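Local structure of F-actin-capping protein subunit alpha (Plasmodium berghei, 7A0H) at residues Leu113-Val118 with Asn241-Phe246; Gln205-Thr210 with Ser248-Val253. The protein probably binds the fast-growing barbed ends of actin filaments and blocks subunit exchange there, without severing the filaments. One frame throughout, in Å; residues are numbered along the deposited sequence.

Interaction 1. Residues Leu113-Val118 with Asn241-Phe246; sequences LEKYRV and NDIENF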
ATOM      1  N   LEU A 113       0.656 -39.138 -18.851  1.00 62.43           N
ATOM      2  CA  LEU A 113       0.676 -37.809 -18.222  1.00 57.15           C
ATOM      3  C   LEU A 113      -0.685 -37.132 -18.231  1.00 51.80           C
ATOM      4  O   LEU A 113      -1.144 -36.576 -17.232  1.00 50.32           O
ATOM      5  CB  LEU A 113       1.649 -36.910 -18.980  1.00 74.38           C
ATOM      6  CG  LEU A 113       1.763 -35.478 -18.470  1.00 72.21           C
ATOM      7  CD1 LEU A 113       2.315 -35.511 -17.031  1.00 63.81           C
ATOM      8  CD2 LEU A 113       2.641 -34.707 -19.383  1.00 78.01           C
ATOM      9  N   GLU A 114      -1.307 -37.102 -19.382  1.00 50.96           N
ATOM     10  CA  GLU A 114      -2.631 -36.508 -19.470  1.00 52.72           C
ATOM     11  C   GLU A 114      -3.592 -37.241 -18.546  1.00 48.32           C
ATOM     12  O   GLU A 114      -4.569 -36.664 -18.075  1.00 59.45           O
ATOM     13  CB  GLU A 114      -3.095 -36.497 -20.944  1.00 56.26           C
ATOM     14  CG  GLU A 114      -4.522 -35.981 -21.244  1.00 48.83           C
ATOM     15  CD  GLU A 114      -4.762 -34.527 -20.819  1.00 53.74           C
ATOM     16  OE1 GLU A 114      -3.768 -33.863 -20.428  1.00 52.46           O
ATOM     17  OE2 GLU A 114      -5.945 -34.082 -20.884  1.00 48.52           O
ATOM     18  N   LYS A 115      -3.371 -38.517 -18.298  1.00 51.87           N
ATOM     19  CA  LYS A 115      -4.290 -39.227 -17.412  1.00 54.28           C
ATOM     20  C   LYS A 115      -4.100 -38.757 -15.976  1.00 50.26           C
ATOM     21  O   LYS A 115      -5.073 -38.493 -15.255  1.00 42.42           O
ATOM     22  CB  LYS A 115      -4.029 -40.730 -17.531  1.00 61.10           C
ATOM     23  CG  LYS A 115      -4.598 -41.435 -18.758  1.00 77.16           C
ATOM     24  CD  LYS A 115      -4.344 -42.972 -18.660  1.00 87.73           C
ATOM     25  CE  LYS A 115      -4.781 -43.735 -19.919  1.00111.35           C
ATOM     26  NZ  LYS A 115      -3.803 -44.823 -20.322  1.00121.99           N
ATOM     27  N   TYR A 116      -2.859 -38.498 -15.582  1.00 39.80           N
ATOM     28  CA  TYR A 116      -2.637 -37.864 -14.289  1.00 46.64           C
ATOM     29  C   TYR A 116      -3.328 -36.511 -14.208  1.00 47.41           C
ATOM     30  O   TYR A 116      -3.999 -36.216 -13.209  1.00 45.62           O
ATOM     31  CB  TYR A 116      -1.139 -37.730 -14.097  1.00 43.33           C
ATOM     32  CG  TYR A 116      -0.442 -38.964 -13.554  1.00 45.96           C
ATOM     33  CD1 TYR A 116      -0.384 -39.222 -12.191  1.00 60.18           C
ATOM     34  CD2 TYR A 116       0.135 -39.878 -14.397  1.00 49.75           C
ATOM     35  CE1 TYR A 116       0.286 -40.340 -11.671  1.00 48.60           C
ATOM     36  CE2 TYR A 116       0.793 -40.980 -13.906  1.00 56.68           C
ATOM     37  CZ  TYR A 116       0.845 -41.208 -12.535  1.00 52.44           C
ATOM     38  OH  TYR A 116       1.480 -42.276 -12.041  1.00 52.25           O
ATOM     39  N   ARG A 117      -3.186 -35.683 -15.277  1.00 54.57           N
ATOM     40  CA  ARG A 117      -3.745 -34.325 -15.295  1.00 47.38           C
ATOM     41  C   ARG A 117      -5.258 -34.382 -15.213  1.00 40.37           C
ATOM     42  O   ARG A 117      -5.898 -33.590 -14.486  1.00 36.73           O
ATOM     43  CB  ARG A 117      -3.292 -33.571 -16.584  1.00 48.98           C
ATOM     44  CG  ARG A 117      -3.586 -31.984 -16.549  1.00 46.72           C
ATOM     45  CD  ARG A 117      -3.662 -31.319 -17.961  1.00 42.63           C
ATOM     46  NE  ARG A 117      -4.853 -31.803 -18.635  1.00 43.89           N
ATOM     47  CZ  ARG A 117      -6.097 -31.423 -18.364  1.00 42.54           C
ATOM     48  NH1 ARG A 117      -6.362 -30.488 -17.455  1.00 40.46           N
ATOM     49  NH2 ARG A 117      -7.072 -31.987 -19.053  1.00 48.00           N
ATOM     50  N   VAL A 118      -5.850 -35.276 -15.995  1.00 39.75           N
ATOM     51  CA  VAL A 118      -7.309 -35.363 -15.995  1.00 38.66           C
ATOM     52  C   VAL A 118      -7.781 -35.720 -14.583  1.00 49.72           C
ATOM     53  O   VAL A 118      -8.686 -35.058 -14.038  1.00 47.53           O
ATOM     54  CB  VAL A 118      -7.803 -36.361 -17.034  1.00 43.23           C
ATOM     55  CG1 VAL A 118      -9.243 -36.659 -16.832  1.00 42.57           C
ATOM     56  CG2 VAL A 118      -7.615 -35.779 -18.555  1.00 39.11           C
ATOM     57  N   ASN A 241       1.111 -46.350  -8.110  1.00 56.03           N
ATOM     58  CA  ASN A 241       0.847 -46.201  -9.523  1.00 54.89           C
ATOM     59  C   ASN A 241      -0.632 -46.065  -9.860  1.00 49.02           C
ATOM     60  O   ASN A 241      -0.965 -45.930 -11.035  1.00 57.67           O
ATOM     61  CB  ASN A 241       1.509 -47.350 -10.308  1.00 59.26           C
ATOM     62  CG  ASN A 241       0.933 -48.736 -10.019  1.00 77.90           C
ATOM     63  OD1 ASN A 241      -0.033 -48.934  -9.266  1.00 96.42           O
ATOM     64  ND2 ASN A 241       1.555 -49.722 -10.642  1.00118.29           N
ATOM     65  N   ASP A 242      -1.540 -46.087  -8.886  1.00 49.18           N
ATOM     66  CA  ASP A 242      -2.954 -45.864  -9.202  1.00 58.09           C
ATOM     67  C   ASP A 242      -3.178 -44.361  -9.361  1.00 49.06           C
ATOM     68  O   ASP A 242      -2.972 -43.622  -8.393  1.00 48.15           O
ATOM     69  CB  ASP A 242      -3.863 -46.439  -8.104  1.00 49.24           C
ATOM     70  CG  ASP A 242      -5.348 -46.171  -8.391  1.00 63.13           C
ATOM     71  OD1 ASP A 242      -5.844 -45.091  -8.002  1.00 51.69           O
ATOM     72  OD2 ASP A 242      -6.022 -47.023  -9.027  1.00 71.19           O
ATOM     73  N   ILE A 243      -3.650 -43.935 -10.550  1.00 53.81           N
ATOM     74  CA  ILE A 243      -3.634 -42.529 -10.952  1.00 47.66           C
ATOM     75  C   ILE A 243      -4.667 -41.738 -10.159  1.00 53.46           C
ATOM     76  O   ILE A 243      -4.393 -40.640  -9.619  1.00 44.76           O
ATOM     77  CB  ILE A 243      -3.816 -42.393 -12.485  1.00 50.78           C
ATOM     78  CG1 ILE A 243      -2.565 -42.975 -13.178  1.00 45.08           C
ATOM     79  CG2 ILE A 243      -4.048 -40.906 -12.912  1.00 53.12           C
ATOM     80  CD1 ILE A 243      -2.675 -43.136 -14.685  1.00 54.06           C
ATOM     81  N   GLU A 244      -5.839 -42.311  -9.999  1.00 47.24           N
ATOM     82  CA  GLU A 244      -6.866 -41.629  -9.246  1.00 46.48           C
ATOM     83  C   GLU A 244      -6.494 -41.482  -7.780  1.00 45.67           C
ATOM     84  O   GLU A 244      -6.703 -40.405  -7.171  1.00 45.90           O
ATOM     85  CB  GLU A 244      -8.138 -42.424  -9.382  1.00 48.95           C
ATOM     86  CG  GLU A 244      -9.223 -41.881  -8.601  1.00 67.44           C
ATOM     87  CD  GLU A 244     -10.559 -42.608  -8.796  1.00 72.17           C
ATOM     88  OE1 GLU A 244     -10.754 -43.374  -9.786  1.00 86.52           O
ATOM     89  OE2 GLU A 244     -11.388 -42.424  -7.873  1.00 64.50           O
ATOM     90  N   ASN A 245      -5.917 -42.515  -7.187  1.00 48.78           N
ATOM     91  CA  ASN A 245      -5.528 -42.411  -5.786  1.00 56.34           C
ATOM     92  C   ASN A 245      -4.445 -41.357  -5.614  1.00 41.43           C
ATOM     93  O   ASN A 245      -4.382 -40.672  -4.589  1.00 39.19           O
ATOM     94  CB  ASN A 245      -5.018 -43.751  -5.252  1.00 57.75           C
ATOM     95  CG  ASN A 245      -6.124 -44.810  -5.044  1.00 70.28           C
ATOM     96  OD1 ASN A 245      -7.326 -44.515  -5.100  1.00 54.99           O
ATOM     97  ND2 ASN A 245      -5.683 -46.077  -4.822  1.00 68.91           N
ATOM     98  N   PHE A 246      -3.545 -41.271  -6.604  1.00 42.39           N
ATOM     99  CA  PHE A 246      -2.522 -40.219  -6.668  1.00 51.41           C
ATOM    100  C   PHE A 246      -3.150 -38.817  -6.570  1.00 42.49           C
ATOM    101  O   PHE A 246      -2.771 -38.029  -5.730  1.00 38.52           O
ATOM    102  CB  PHE A 246      -1.716 -40.411  -7.976  1.00 47.30           C
ATOM    103  CG  PHE A 246      -0.592 -39.354  -8.236  1.00 47.25           C
ATOM    104  CD1 PHE A 246       0.740 -39.648  -7.947  1.00 44.16           C
ATOM    105  CD2 PHE A 246      -0.894 -38.094  -8.787  1.00 45.70           C
ATOM    106  CE1 PHE A 246       1.763 -38.732  -8.193  1.00 50.97           C
ATOM    107  CE2 PHE A 246       0.111 -37.130  -8.987  1.00 43.83           C
ATOM    108  CZ  PHE A 246       1.458 -37.457  -8.742  1.00 53.19           C
TER
HETATM  109  O   HOH W   1       0.428 -45.215 -13.133  1.00 66.06           O
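A water molecule bridges Asn241 and Tyr116, donating to Asn241 O at 2.6 Å and making a longer, weak bond of 3.3 Å to Tyr116 OH. The ring behind that hydroxyl meets two residues from the first turn of helix 243-266. Ile243 lies across one face in a CH-pi contact, its CG1 4.0 Å from the ring centroid and 15° off the normal. Phe246 takes the edge: in this T-shaped pair the centroids are 4.9 Å apart, the planes stand at 82°, and Tyr116 CE1 sits over the centre of the Phe246 ring. Here the N-terminal parts of helices 112-131 and 243-266 come together above the long antiparallel sheet of the capping-protein fold, and Phe200, from strand 187-200, reaches both aromatic rings. The CG1 branch of Ile243, beside the backbone N (chi1 -67°), lies over the tyrosine and ends in CD1 against Lys115 CB; the CG2 methyl packs on the facing helix backbone, 3.5 Å from Lys115 O. Helix 243-266 starts at an N-cap, where Asp242 OD1 accepts from Asn245 N at 2.7 Å. Away from this contact, on helix 112-131, Arg117 grips Glu114 side-on, with NE 2.9 Å from OE1 and NH2 bonded to OE2; Lys86 makes a second salt bridge to this carboxylate.

Interaction 2. Residues Gln205-Thr210 with Ser248-Val253; sequences QEIILT and SSILSV
Helix-on-sheet packing, a basic element of the capping-protein fold, brings residues 248-253 of helix 243-266 over residues 205-210, at the start of strand 206-220 in the five-stranded antiparallel sheet. The axes of helix 248-253 and strand 206-210 approach to 10.1 Å, and the helix crosses the strand obliquely, the N-to-C directions 39° apart. Every contact is apolar. Ile207 and Leu209, two positions apart and thus on the same face of the strand, point toward the helix, where Ile250 meets both and Val253 meets Leu209. Across the sheet, Ile207 pairs by backbone hydrogen bonds with Val237, and Leu209 with Lys235, both on the neighbouring antiparallel strand 223-238, while Val198 of strand 187-200 touches both side chains from within the sheet. The helical residues rest on other strands too: Val253 on Lys235 and Val237, Ile250 on Leu175. Ile207 makes the looser contact. With CG1 flanked by both backbone neighbours of CB (chi1 67°) and the chain extended beyond it, CD1 reaches Ile250 CG1 at 4.1 Å, the two side chains crossing at about a right angle. Leu209 is held more broadly, because both of its methyl groups are engaged. CG stands opposite the backbone N about the first torsion (chi1 -178°), which carries the fork out to the helix. There CD1 lies 3.8 Å from Ile250 CG2, whereas CD2 touches that same methyl and also Val253, approaching Val253 CG1 to 3.7 Å.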
ATOM      1  N   GLN A 205       7.108 -43.734  -5.473  1.00 57.60           N
ATOM      2  CA  GLN A 205       6.090 -43.983  -4.436  1.00 57.60           C
ATOM      3  C   GLN A 205       6.012 -42.836  -3.447  1.00 55.41           C
ATOM      4  O   GLN A 205       5.080 -42.782  -2.624  1.00 45.82           O
ATOM      5  CB  GLN A 205       6.305 -45.310  -3.712  1.00 50.19           C
ATOM      6  CG  GLN A 205       6.192 -46.486  -4.732  1.00 48.25           C
ATOM      7  CD  GLN A 205       6.383 -47.883  -4.095  1.00 55.38           C
ATOM      8  OE1 GLN A 205       7.382 -48.175  -3.445  1.00 53.72           O
ATOM      9  NE2 GLN A 205       5.383 -48.728  -4.272  1.00 52.44           N
ATOM     10  N   GLU A 206       6.962 -41.917  -3.524  1.00 51.06           N
ATOM     11  CA  GLU A 206       6.935 -40.707  -2.725  1.00 55.04           C
ATOM     12  C   GLU A 206       7.140 -39.480  -3.612  1.00 54.49           C
ATOM     13  O   GLU A 206       8.032 -39.435  -4.464  1.00 55.00           O
ATOM     14  CB  GLU A 206       8.020 -40.788  -1.657  1.00 41.99           C
ATOM     15  CG  GLU A 206       7.878 -39.653  -0.696  1.00 53.45           C
ATOM     16  CD  GLU A 206       8.835 -39.736   0.458  1.00 77.53           C
ATOM     17  OE1 GLU A 206       9.880 -39.031   0.357  1.00 78.25           O
ATOM     18  OE2 GLU A 206       8.545 -40.509   1.439  1.00 75.52           O
ATOM     19  N   ILE A 207       6.297 -38.486  -3.413  1.00 51.38           N
ATOM     20  CA  ILE A 207       6.438 -37.252  -4.164  1.00 59.12           C
ATOM     21  C   ILE A 207       6.516 -36.129  -3.172  1.00 50.70           C
ATOM     22  O   ILE A 207       6.161 -36.277  -2.003  1.00 46.43           O
ATOM     23  CB  ILE A 207       5.299 -37.002  -5.133  1.00 51.71           C
ATOM     24  CG1 ILE A 207       4.075 -36.752  -4.296  1.00 50.56           C
ATOM     25  CG2 ILE A 207       5.311 -38.140  -6.171  1.00 42.18           C
ATOM     26  CD1 ILE A 207       2.824 -36.756  -5.154  1.00 53.80           C
ATOM     27  N   ILE A 208       7.046 -35.015  -3.666  1.00 53.92           N
ATOM     28  CA  ILE A 208       7.123 -33.752  -2.961  1.00 52.67           C
ATOM     29  C   ILE A 208       6.078 -32.855  -3.594  1.00 39.10           C
ATOM     30  O   ILE A 208       6.048 -32.705  -4.810  1.00 46.99           O
ATOM     31  CB  ILE A 208       8.502 -33.111  -3.085  1.00 55.08           C
ATOM     32  CG1 ILE A 208       9.558 -34.026  -2.468  1.00 55.05           C
ATOM     33  CG2 ILE A 208       8.559 -31.792  -2.352  1.00 49.26           C
ATOM     34  CD1 ILE A 208       9.143 -34.569  -1.102  1.00 66.51           C
ATOM     35  N   LEU A 209       5.180 -32.379  -2.804  1.00 42.22           N
ATOM     36  CA  LEU A 209       4.157 -31.439  -3.208  1.00 50.49           C
ATOM     37  C   LEU A 209       4.525 -30.107  -2.522  1.00 54.22           C
ATOM     38  O   LEU A 209       4.719 -30.062  -1.314  1.00 40.93           O
ATOM     39  CB  LEU A 209       2.792 -31.962  -2.795  1.00 39.18           C
ATOM     40  CG  LEU A 209       1.653 -31.057  -3.221  1.00 52.35           C
ATOM     41  CD1 LEU A 209       1.397 -31.072  -4.791  1.00 38.21           C
ATOM     42  CD2 LEU A 209       0.413 -31.454  -2.487  1.00 45.96           C
ATOM     43  N   THR A 210       4.845 -29.090  -3.327  1.00 45.55           N
ATOM     44  CA  THR A 210       5.133 -27.711  -2.887  1.00 45.40           C
ATOM     45  C   THR A 210       3.942 -26.849  -3.244  1.00 40.09           C
ATOM     46  O   THR A 210       3.323 -27.058  -4.294  1.00 41.83           O
ATOM     47  CB  THR A 210       6.314 -27.099  -3.616  1.00 42.66           C
ATOM     48  OG1 THR A 210       6.017 -27.188  -5.021  1.00 49.74           O
ATOM     49  CG2 THR A 210       7.587 -27.826  -3.268  1.00 48.90           C
ATOM     50  N   SER A 248      -6.197 -38.034  -5.442  1.00 49.93           N
ATOM     51  CA  SER A 248      -6.844 -37.906  -4.125  1.00 39.56           C
ATOM     52  C   SER A 248      -5.827 -37.568  -3.053  1.00 39.72           C
ATOM     53  O   SER A 248      -6.090 -36.699  -2.225  1.00 41.97           O
ATOM     54  CB  SER A 248      -7.600 -39.198  -3.800  1.00 46.96           C
ATOM     55  OG  SER A 248      -8.907 -39.189  -4.419  1.00 51.94           O
ATOM     56  N   SER A 249      -4.620 -38.170  -3.089  1.00 34.87           N
ATOM     57  CA  SER A 249      -3.627 -37.885  -2.059  1.00 47.51           C
ATOM     58  C   SER A 249      -3.138 -36.441  -2.133  1.00 34.96           C
ATOM     59  O   SER A 249      -3.057 -35.749  -1.119  1.00 43.24           O
ATOM     60  CB  SER A 249      -2.389 -38.806  -2.167  1.00 42.34           C
ATOM     61  OG  SER A 249      -2.719 -40.173  -2.240  1.00 54.64           O
ATOM     62  N   ILE A 250      -2.803 -35.976  -3.339  1.00 49.26           N
ATOM     63  CA  ILE A 250      -2.447 -34.566  -3.527  1.00 41.26           C
ATOM     64  C   ILE A 250      -3.575 -33.667  -3.053  1.00 32.71           C
ATOM     65  O   ILE A 250      -3.376 -32.749  -2.253  1.00 35.52           O
ATOM     66  CB  ILE A 250      -2.127 -34.289  -5.005  1.00 46.18           C
ATOM     67  CG1 ILE A 250      -0.843 -34.957  -5.380  1.00 37.05           C
ATOM     68  CG2 ILE A 250      -1.946 -32.737  -5.216  1.00 43.92           C
ATOM     69  CD1 ILE A 250      -0.668 -34.957  -6.827  1.00 49.45           C
ATOM     70  N   LEU A 251      -4.797 -33.969  -3.502  1.00 39.36           N
ATOM     71  CA  LEU A 251      -5.902 -33.145  -3.064  1.00 41.51           C
ATOM     72  C   LEU A 251      -6.109 -33.198  -1.551  1.00 48.14           C
ATOM     73  O   LEU A 251      -6.508 -32.180  -0.983  1.00 43.65           O
ATOM     74  CB  LEU A 251      -7.220 -33.510  -3.779  1.00 39.78           C
ATOM     75  CG  LEU A 251      -7.401 -32.424  -4.958  1.00 40.53           C
ATOM     76  CD1 LEU A 251      -7.443 -30.953  -4.446  1.00 45.13           C
ATOM     77  CD2 LEU A 251      -6.276 -32.624  -5.977  1.00 30.94           C
ATOM     78  N   SER A 252      -5.726 -34.299  -0.847  1.00 40.80           N
ATOM     79  CA  SER A 252      -5.949 -34.293   0.624  1.00 37.87           C
ATOM     80  C   SER A 252      -5.003 -33.324   1.319  1.00 33.92           C
ATOM     81  O   SER A 252      -5.385 -32.642   2.275  1.00 41.68           O
ATOM     82  CB  SER A 252      -5.826 -35.712   1.251  1.00 39.14           C
ATOM     83  OG  SER A 252      -5.751 -35.611   2.682  1.00 53.57           O
ATOM     84  N   VAL A 253      -3.771 -33.227   0.841  1.00 40.06           N
ATOM     85  CA  VAL A 253      -2.792 -32.268   1.369  1.00 40.82           C
ATOM     86  C   VAL A 253      -3.197 -30.810   1.095  1.00 41.00           C
ATOM     87  O   VAL A 253      -2.982 -29.914   1.919  1.00 43.15           O
ATOM     88  CB  VAL A 253      -1.439 -32.539   0.706  1.00 38.66           C
ATOM     89  CG1 VAL A 253      -0.464 -31.463   1.157  1.00 42.60           C
ATOM     90  CG2 VAL A 253      -0.891 -33.904   1.051  1.00 50.57           C
TER

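Overall arrangement
Interactions 1 and 2 follow one another along helix 243-266, their centres 12 Å apart, and they join directly where Phe246 CE1 packs against Ile207 CD1 at 3.8 Å. Phe200 lies beneath both, touching the two rings of interaction 1 and the Ile207 side chain of interaction 2. On the helix, Ser249 OG bonds back to Asn245 O, tying the two segments across one turn. The first turn meets helix 112-131 through Ile243 and the Phe246 ring, and the following turns rest on the sheet through Ile250 and Val253. Both contacts lie on the same side of the chain's centre, and neither is touched by the other subunit of the homodimer.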